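Local coordinates for protein TonB-dependent siderophore receptor (Pseudomonas aeruginosa 39016, PDB 5NEC) that probably imports iron-loaded siderophores across the outer membrane in a TonB-dependent manner, and may also admit siderophore-drug conjugates, at residues Ser327-Gln332 with Gly386-Asn391; Gly376-Thr381 with Ser418-Tyr423. One frame throughout, in Å; residues are numbered along the deposited sequence.

Contact 1: Ser327-Gln332 with Gly386-Asn391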
ATOM      1  N   SER A 327      29.723  18.981   1.343  1.00 40.86           N
ATOM      2  CA  SER A 327      29.210  18.854  -0.027  1.00 39.98           C
ATOM      3  C   SER A 327      28.493  17.525  -0.308  1.00 38.70           C
ATOM      4  O   SER A 327      28.558  16.565   0.470  1.00 38.99           O
ATOM      5  CB  SER A 327      30.337  19.062  -1.029  1.00 40.13           C
ATOM      6  OG  SER A 327      31.237  17.992  -0.990  1.00 39.86           O
ATOM      7  N   VAL A 328      27.793  17.491  -1.438  1.00 38.32           N
ATOM      8  CA  VAL A 328      26.947  16.350  -1.825  1.00 37.76           C
ATOM      9  C   VAL A 328      27.108  16.050  -3.314  1.00 35.62           C
ATOM     10  O   VAL A 328      26.847  16.923  -4.141  1.00 36.60           O
ATOM     11  CB  VAL A 328      25.458  16.657  -1.550  1.00 37.99           C
ATOM     12  CG1 VAL A 328      24.559  15.558  -2.095  1.00 38.69           C
ATOM     13  CG2 VAL A 328      25.208  16.869  -0.054  1.00 38.43           C
ATOM     14  N   TRP A 329      27.484  14.819  -3.646  1.00 32.98           N
ATOM     15  CA  TRP A 329      27.434  14.351  -5.034  1.00 33.63           C
ATOM     16  C   TRP A 329      25.977  14.015  -5.429  1.00 33.22           C
ATOM     17  O   TRP A 329      25.309  13.240  -4.740  1.00 32.74           O
ATOM     18  CB  TRP A 329      28.326  13.130  -5.203  1.00 34.07           C
ATOM     19  CG  TRP A 329      28.224  12.448  -6.506  1.00 33.90           C
ATOM     20  CD1 TRP A 329      28.264  13.022  -7.727  1.00 34.28           C
ATOM     21  CD2 TRP A 329      28.089  11.041  -6.717  1.00 34.38           C
ATOM     22  NE1 TRP A 329      28.173  12.051  -8.712  1.00 35.89           N
ATOM     23  CE2 TRP A 329      28.056  10.826  -8.113  1.00 34.79           C
ATOM     24  CE3 TRP A 329      27.991   9.939  -5.864  1.00 35.40           C
ATOM     25  CZ2 TRP A 329      27.919   9.556  -8.679  1.00 34.16           C
ATOM     26  CZ3 TRP A 329      27.878   8.663  -6.424  1.00 35.20           C
ATOM     27  CH2 TRP A 329      27.842   8.491  -7.827  1.00 35.08           C
ATOM     28  N   ARG A 330      25.493  14.630  -6.503  1.00 33.95           N
ATOM     29  CA  ARG A 330      24.148  14.348  -7.036  1.00 35.84           C
ATOM     30  C   ARG A 330      24.174  13.094  -7.893  1.00 36.38           C
ATOM     31  O   ARG A 330      24.236  13.144  -9.110  1.00 37.76           O
ATOM     32  CB  ARG A 330      23.610  15.514  -7.840  1.00 35.34           C
ATOM     33  CG  ARG A 330      23.225  16.680  -6.959  1.00 36.28           C
ATOM     34  CD  ARG A 330      22.922  17.877  -7.833  1.00 36.36           C
ATOM     35  NE  ARG A 330      22.300  18.991  -7.128  1.00 35.11           N
ATOM     36  CZ  ARG A 330      22.507  20.281  -7.407  1.00 34.89           C
ATOM     37  NH1 ARG A 330      23.364  20.656  -8.355  1.00 35.76           N
ATOM     38  NH2 ARG A 330      21.880  21.217  -6.701  1.00 34.53           N
ATOM     39  N   ARG A 331      24.155  11.959  -7.222  1.00 38.56           N
ATOM     40  CA  ARG A 331      24.084  10.693  -7.915  1.00 41.13           C
ATOM     41  C   ARG A 331      22.681  10.563  -8.521  1.00 40.37           C
ATOM     42  O   ARG A 331      21.643  10.963  -7.952  1.00 38.06           O
ATOM     43  CB  ARG A 331      24.427   9.513  -7.012  1.00 44.38           C
ATOM     44  CG  ARG A 331      23.445   8.378  -6.919  1.00 47.81           C
ATOM     45  CD  ARG A 331      23.404   7.391  -8.060  1.00 49.00           C
ATOM     46  NE  ARG A 331      23.204   6.084  -7.428  1.00 51.66           N
ATOM     47  CZ  ARG A 331      22.761   4.965  -7.992  1.00 52.26           C
ATOM     48  NH1 ARG A 331      22.457   4.889  -9.285  1.00 53.80           N
ATOM     49  NH2 ARG A 331      22.635   3.900  -7.228  1.00 55.08           N
ATOM     50  N   GLN A 332      22.691   9.962  -9.679  1.00 38.97           N
ATOM     51  CA  GLN A 332      21.571   9.883 -10.552  1.00 40.37           C
ATOM     52  C   GLN A 332      21.109   8.443 -10.495  1.00 40.23           C
ATOM     53  O   GLN A 332      21.905   7.529 -10.625  1.00 38.65           O
ATOM     54  CB  GLN A 332      22.088  10.294 -11.926  1.00 42.72           C
ATOM     55  CG  GLN A 332      21.284   9.873 -13.093  1.00 44.77           C
ATOM     56  CD  GLN A 332      21.412   8.418 -13.445  1.00 43.18           C
ATOM     57  OE1 GLN A 332      20.396   7.735 -13.481  1.00 45.58           O
ATOM     58  NE2 GLN A 332      22.618   7.927 -13.677  1.00 40.91           N
ATOM     59  N   GLY A 386      37.758  12.045  -9.080  1.00 45.62           N
ATOM     60  CA  GLY A 386      37.452  10.621  -8.883  1.00 44.57           C
ATOM     61  C   GLY A 386      36.016  10.208  -9.203  1.00 43.56           C
ATOM     62  O   GLY A 386      35.462   9.372  -8.486  1.00 44.04           O
ATOM     63  N   SER A 387      35.417  10.814 -10.237  1.00 43.50           N
ATOM     64  CA  SER A 387      34.014  10.533 -10.686  1.00 44.57           C
ATOM     65  C   SER A 387      32.874  11.012  -9.767  1.00 43.42           C
ATOM     66  O   SER A 387      31.929  11.657 -10.227  1.00 43.18           O
ATOM     67  CB  SER A 387      33.813   9.035 -11.007  1.00 46.07           C
ATOM     68  OG  SER A 387      34.920   8.507 -11.724  1.00 47.05           O
ATOM     69  N   ASN A 388      32.967  10.710  -8.473  1.00 43.43           N
ATOM     70  CA  ASN A 388      31.856  10.925  -7.522  1.00 44.91           C
ATOM     71  C   ASN A 388      32.283  11.644  -6.217  1.00 45.30           C
ATOM     72  O   ASN A 388      31.545  11.604  -5.227  1.00 45.94           O
ATOM     73  CB  ASN A 388      31.220   9.567  -7.192  1.00 43.96           C
ATOM     74  CG  ASN A 388      32.220   8.565  -6.650  1.00 44.10           C
ATOM     75  OD1 ASN A 388      33.319   8.919  -6.247  1.00 44.01           O
ATOM     76  ND2 ASN A 388      31.828   7.308  -6.617  1.00 44.67           N
ATOM     77  N   LYS A 389      33.446  12.312  -6.223  1.00 44.05           N
ATOM     78  CA  LYS A 389      33.925  13.062  -5.053  1.00 42.68           C
ATOM     79  C   LYS A 389      33.761  14.562  -5.259  1.00 41.79           C
ATOM     80  O   LYS A 389      33.827  15.051  -6.383  1.00 41.17           O
ATOM     81  CB  LYS A 389      35.390  12.725  -4.750  1.00 42.68           C
ATOM     82  CG  LYS A 389      35.664  11.242  -4.509  1.00 42.13           C
ATOM     83  CD  LYS A 389      34.945  10.777  -3.255  1.00 43.51           C
ATOM     84  CE  LYS A 389      35.363   9.373  -2.842  1.00 44.29           C
ATOM     85  NZ  LYS A 389      34.790   8.336  -3.747  1.00 45.03           N
ATOM     86  N   CYS A 390      33.571  15.267  -4.147  1.00 42.53           N
ATOM     87  CA  CYS A 390      33.164  16.684  -4.104  1.00 43.96           C
ATOM     88  C   CYS A 390      33.794  17.360  -2.902  1.00 41.84           C
ATOM     89  O   CYS A 390      34.083  16.714  -1.910  1.00 38.39           O
ATOM     90  CB  CYS A 390      31.655  16.840  -3.868  1.00 44.82           C
ATOM     91  SG  CYS A 390      30.604  16.245  -5.157  1.00 51.65           S
ATOM     92  N   ASN A 391      33.907  18.675  -2.989  1.00 40.97           N
ATOM     93  CA  ASN A 391      34.258  19.516  -1.836  1.00 42.38           C
ATOM     94  C   ASN A 391      33.723  20.920  -2.187  1.00 41.48           C
ATOM     95  O   ASN A 391      33.255  21.133  -3.315  1.00 41.37           O
ATOM     96  CB  ASN A 391      35.783  19.500  -1.576  1.00 40.55           C
ATOM     97  CG  ASN A 391      36.584  19.930  -2.776  1.00 40.71           C
ATOM     98  OD1 ASN A 391      36.357  21.008  -3.344  1.00 42.61           O
ATOM     99  ND2 ASN A 391      37.491  19.075  -3.218  1.00 41.03           N
TER

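Contact 2: Gly376-Thr381 with Ser418-Tyr423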
ATOM      1  N   GLY A 376      16.803   1.669 -18.993  1.00 42.59           N
ATOM      2  CA  GLY A 376      17.218   2.807 -18.198  1.00 42.55           C
ATOM      3  C   GLY A 376      17.886   3.868 -19.049  1.00 42.90           C
ATOM      4  O   GLY A 376      17.756   3.853 -20.264  1.00 42.14           O
ATOM      5  N   TYR A 377      18.596   4.784 -18.394  1.00 41.28           N
ATOM      6  CA  TYR A 377      19.329   5.863 -19.035  1.00 41.46           C
ATOM      7  C   TYR A 377      20.816   5.744 -18.694  1.00 41.98           C
ATOM      8  O   TYR A 377      21.169   5.134 -17.710  1.00 42.12           O
ATOM      9  CB  TYR A 377      18.835   7.228 -18.544  1.00 41.29           C
ATOM     10  CG  TYR A 377      17.427   7.585 -18.925  1.00 40.37           C
ATOM     11  CD1 TYR A 377      17.137   8.169 -20.169  1.00 41.09           C
ATOM     12  CD2 TYR A 377      16.372   7.365 -18.046  1.00 41.34           C
ATOM     13  CE1 TYR A 377      15.838   8.504 -20.532  1.00 40.18           C
ATOM     14  CE2 TYR A 377      15.068   7.696 -18.395  1.00 42.41           C
ATOM     15  CZ  TYR A 377      14.807   8.258 -19.641  1.00 41.94           C
ATOM     16  OH  TYR A 377      13.516   8.598 -19.959  1.00 42.17           O
ATOM     17  N   ILE A 378      21.668   6.309 -19.541  1.00 42.84           N
ATOM     18  CA  ILE A 378      23.082   6.475 -19.302  1.00 41.53           C
ATOM     19  C   ILE A 378      23.274   7.962 -19.110  1.00 40.04           C
ATOM     20  O   ILE A 378      22.911   8.737 -19.982  1.00 39.08           O
ATOM     21  CB  ILE A 378      23.913   6.022 -20.530  1.00 45.06           C
ATOM     22  CG1 ILE A 378      23.733   4.531 -20.803  1.00 47.95           C
ATOM     23  CG2 ILE A 378      25.396   6.361 -20.372  1.00 44.76           C
ATOM     24  CD1 ILE A 378      23.906   4.221 -22.276  1.00 49.62           C
ATOM     25  N   VAL A 379      23.840   8.359 -17.976  1.00 40.89           N
ATOM     26  CA  VAL A 379      23.880   9.770 -17.581  1.00 42.44           C
ATOM     27  C   VAL A 379      25.292  10.142 -17.115  1.00 45.18           C
ATOM     28  O   VAL A 379      25.881   9.439 -16.314  1.00 46.22           O
ATOM     29  CB  VAL A 379      22.911  10.071 -16.430  1.00 41.52           C
ATOM     30  CG1 VAL A 379      22.839  11.570 -16.147  1.00 42.31           C
ATOM     31  CG2 VAL A 379      21.517   9.514 -16.716  1.00 43.41           C
ATOM     32  N   ASP A 380      25.825  11.250 -17.610  1.00 46.92           N
ATOM     33  CA  ASP A 380      27.109  11.747 -17.140  1.00 48.50           C
ATOM     34  C   ASP A 380      26.934  12.550 -15.846  1.00 45.42           C
ATOM     35  O   ASP A 380      26.403  13.666 -15.871  1.00 46.69           O
ATOM     36  CB  ASP A 380      27.754  12.629 -18.217  1.00 53.14           C
ATOM     37  CG  ASP A 380      29.198  13.005 -17.899  1.00 55.52           C
ATOM     38  OD1 ASP A 380      29.787  12.494 -16.903  1.00 55.94           O
ATOM     39  OD2 ASP A 380      29.733  13.816 -18.689  1.00 58.79           O
ATOM     40  N   THR A 381      27.382  11.976 -14.727  1.00 42.71           N
ATOM     41  CA  THR A 381      27.461  12.687 -13.453  1.00 42.53           C
ATOM     42  C   THR A 381      28.910  12.902 -12.916  1.00 42.68           C
ATOM     43  O   THR A 381      29.113  13.095 -11.715  1.00 43.36           O
ATOM     44  CB  THR A 381      26.635  11.958 -12.391  1.00 40.90           C
ATOM     45  OG1 THR A 381      27.123  10.626 -12.273  1.00 39.91           O
ATOM     46  CG2 THR A 381      25.130  11.966 -12.770  1.00 41.53           C
ATOM     47  N   SER A 418      25.059  14.590 -20.625  1.00 51.93           N
ATOM     48  CA  SER A 418      24.311  13.780 -21.586  1.00 54.82           C
ATOM     49  C   SER A 418      23.376  12.804 -20.863  1.00 55.06           C
ATOM     50  O   SER A 418      23.736  12.247 -19.829  1.00 55.65           O
ATOM     51  CB  SER A 418      25.258  13.015 -22.512  1.00 56.22           C
ATOM     52  OG  SER A 418      26.197  12.282 -21.754  1.00 57.95           O
ATOM     53  N   ILE A 419      22.166  12.670 -21.399  1.00 53.54           N
ATOM     54  CA  ILE A 419      21.197  11.654 -21.009  1.00 51.83           C
ATOM     55  C   ILE A 419      20.860  10.889 -22.289  1.00 52.11           C
ATOM     56  O   ILE A 419      20.302  11.466 -23.213  1.00 51.55           O
ATOM     57  CB  ILE A 419      19.895  12.293 -20.466  1.00 50.50           C
ATOM     58  CG1 ILE A 419      20.180  13.154 -19.232  1.00 50.38           C
ATOM     59  CG2 ILE A 419      18.864  11.230 -20.089  1.00 51.56           C
ATOM     60  CD1 ILE A 419      18.970  13.908 -18.709  1.00 48.65           C
ATOM     61  N   THR A 420      21.194   9.608 -22.360  1.00 52.15           N
ATOM     62  CA  THR A 420      20.692   8.766 -23.445  1.00 52.30           C
ATOM     63  C   THR A 420      20.073   7.500 -22.856  1.00 51.44           C
ATOM     64  O   THR A 420      20.548   6.994 -21.850  1.00 52.99           O
ATOM     65  CB  THR A 420      21.806   8.421 -24.467  1.00 53.81           C
ATOM     66  OG1 THR A 420      22.898   7.781 -23.804  1.00 53.70           O
ATOM     67  CG2 THR A 420      22.323   9.688 -25.163  1.00 54.94           C
ATOM     68  N   ARG A 421      19.001   7.009 -23.471  1.00 50.03           N
ATOM     69  CA  ARG A 421      18.445   5.687 -23.161  1.00 48.75           C
ATOM     70  C   ARG A 421      19.470   4.586 -23.487  1.00 47.94           C
ATOM     71  O   ARG A 421      20.192   4.698 -24.468  1.00 48.12           O
ATOM     72  CB  ARG A 421      17.170   5.445 -23.976  1.00 48.45           C
ATOM     73  CG  ARG A 421      15.918   6.115 -23.445  1.00 48.32           C
ATOM     74  CD  ARG A 421      15.403   5.407 -22.194  1.00 49.93           C
ATOM     75  NE  ARG A 421      14.998   4.020 -22.450  1.00 50.17           N
ATOM     76  CZ  ARG A 421      13.854   3.644 -23.032  1.00 49.76           C
ATOM     77  NH1 ARG A 421      12.980   4.552 -23.438  1.00 47.75           N
ATOM     78  NH2 ARG A 421      13.569   2.345 -23.209  1.00 50.37           N
ATOM     79  N   LYS A 422      19.534   3.544 -22.657  1.00 46.92           N
ATOM     80  CA  LYS A 422      20.361   2.358 -22.932  1.00 48.23           C
ATOM     81  C   LYS A 422      19.865   1.607 -24.156  1.00 45.93           C
ATOM     82  O   LYS A 422      20.662   1.114 -24.934  1.00 47.20           O
ATOM     83  CB  LYS A 422      20.339   1.359 -21.756  1.00 51.17           C
ATOM     84  CG  LYS A 422      21.126   1.780 -20.552  1.00 55.52           C
ATOM     85  CD  LYS A 422      21.098   0.739 -19.441  1.00 58.18           C
ATOM     86  CE  LYS A 422      21.758   1.315 -18.184  1.00 61.39           C
ATOM     87  NZ  LYS A 422      21.359   0.604 -16.934  1.00 62.94           N
ATOM     88  N   TYR A 423      18.543   1.492 -24.285  1.00 43.59           N
ATOM     89  CA  TYR A 423      17.909   0.697 -25.315  1.00 42.26           C
ATOM     90  C   TYR A 423      18.473  -0.727 -25.372  1.00 41.66           C
ATOM     91  O   TYR A 423      18.643  -1.290 -26.430  1.00 41.56           O
ATOM     92  CB  TYR A 423      18.000   1.418 -26.655  1.00 41.42           C
ATOM     93  CG  TYR A 423      17.050   2.591 -26.801  1.00 40.34           C
ATOM     94  CD1 TYR A 423      15.675   2.457 -26.503  1.00 39.46           C
ATOM     95  CD2 TYR A 423      17.506   3.840 -27.266  1.00 38.68           C
ATOM     96  CE1 TYR A 423      14.805   3.527 -26.652  1.00 38.67           C
ATOM     97  CE2 TYR A 423      16.632   4.914 -27.420  1.00 37.81           C
ATOM     98  CZ  TYR A 423      15.289   4.740 -27.121  1.00 38.43           C
ATOM     99  OH  TYR A 423      14.403   5.763 -27.258  1.00 40.63           O
TER
HETATM  100  O   HOH W   1      27.992  14.894 -20.481  1.00 52.93           O

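Contact 1: Ser327-Gln332 with Gly386-Asn391
Asn388 sets its CB over one face of the Trp329 indole. The methylene lies 3.3 Å from the centroid of the six-membered ring and 3° off the ring normal. This is a CH-pi contact, and CB is nearly equidistant from all six atoms of that ring. CG of Asn388 sits between its backbone N and carbonyl carbon (chi1 56°). The amide plane is turned 67° from the indole plane, so the amide does not stack flat on the ring. On the opposite face lies CB of Arg331, offset toward the rim. The indole is thus held between two methylenes.

Farther along, Cys390 packs against the strand. Its SG is 3.7 Å from CA of Trp329 and 3.9 Å from CB of the same residue. OG of Ser327 touches the same cysteine at CB, 3.1 Å away. No hydrogen bond joins the two segments directly.

The second shell fixes both sides. SG of Cys390 forms a disulfide with Cys403, which begins strand 403-405, and that strand pairs with the strand holding Ser327-Gln332. OD1 of Asn325 accepts a bond from OG of Ser327, and its ND2 bonds to O of Cys390, so one side chain bridges the two segments. Lys389 NZ binds OD1 of Asn388 at 3.0 Å and also reaches Gln320. The first bond holds the amide oxygen, and the second helps position the lysine. Arg331, whose CB lies on the other indole face, has its NE in a salt bridge with Asp318.

The loop is thus fastened to a barrel strand by CH-pi and sulfur contacts, while the disulfide and the bonds through Asn325 supply what direct hydrogen bonds do not.

Contact 2: Gly376-Thr381 with Ser418-Tyr423
Strands 377-379 and 419-421 run antiparallel, with axes 4.5 Å apart and N-to-C directions at 156°. Ile378 and Thr420 form the hydrogen-bonded pair. N of Ile378 gives a bond of 2.7 Å to O of Thr420, and N of Thr420 returns one to O of Ile378. The pairing extends past both strand ends, through Asp380 N to Ser418 O and Lys422 N to Gly376 O.

Tyr377 carries the side-chain contact on one side. CD of Arg421 lies over one face of its ring, offset toward the rim, 3.9 Å from the centroid. CG of Arg421 is anti to its carbonyl carbon (chi1 -79°), and the guanidinium plane is turned 74° from the ring. NE of Arg421 is in a salt bridge with Asp375, and the phenol OH is bonded to Asp310. CG2 of Ile419 comes within 3.5 Å of CD1 of Tyr377. Val379 lies on the same face of the sheet as Ile419.

Ile378 and Thr420 point to the other face. There CG1 of Ile378 touches CG of Lys422 at 3.8 Å. At the far end a water links the two segments just beyond the strand ends: it donates to OD2 of Asp380 and accepts from N of Ser418, at 3.0 Å.

This is regular antiparallel pairing at the end of a long barrel strand. Strand 419-421 pairs with the end of strand 357-379 just before the next barrel strand, 426-444, continues that antiparallel pairing, as in the beta-barrel of TonB-dependent receptors.

From the N terminus the chain first runs through Ser327-Gln332, at the start of strand 327-354. It turns back along strand 357-379; Gly376-Thr381 takes in its end and the first residues after it. A long excursion follows. Gly386-Asn391 comes early in it and closes contact 1 across 53 residues. Ser418-Tyr423 comes late and closes contact 2 across 36. The segments alternate, so the two loops cross. The centres of the contacts are about 18 Å apart, yet the contacts touch: CD of Gln332 packs on CG2 of Val379 at 3.5 Å. Together they fasten the two ends of one excursion to two neighbouring barrel strands.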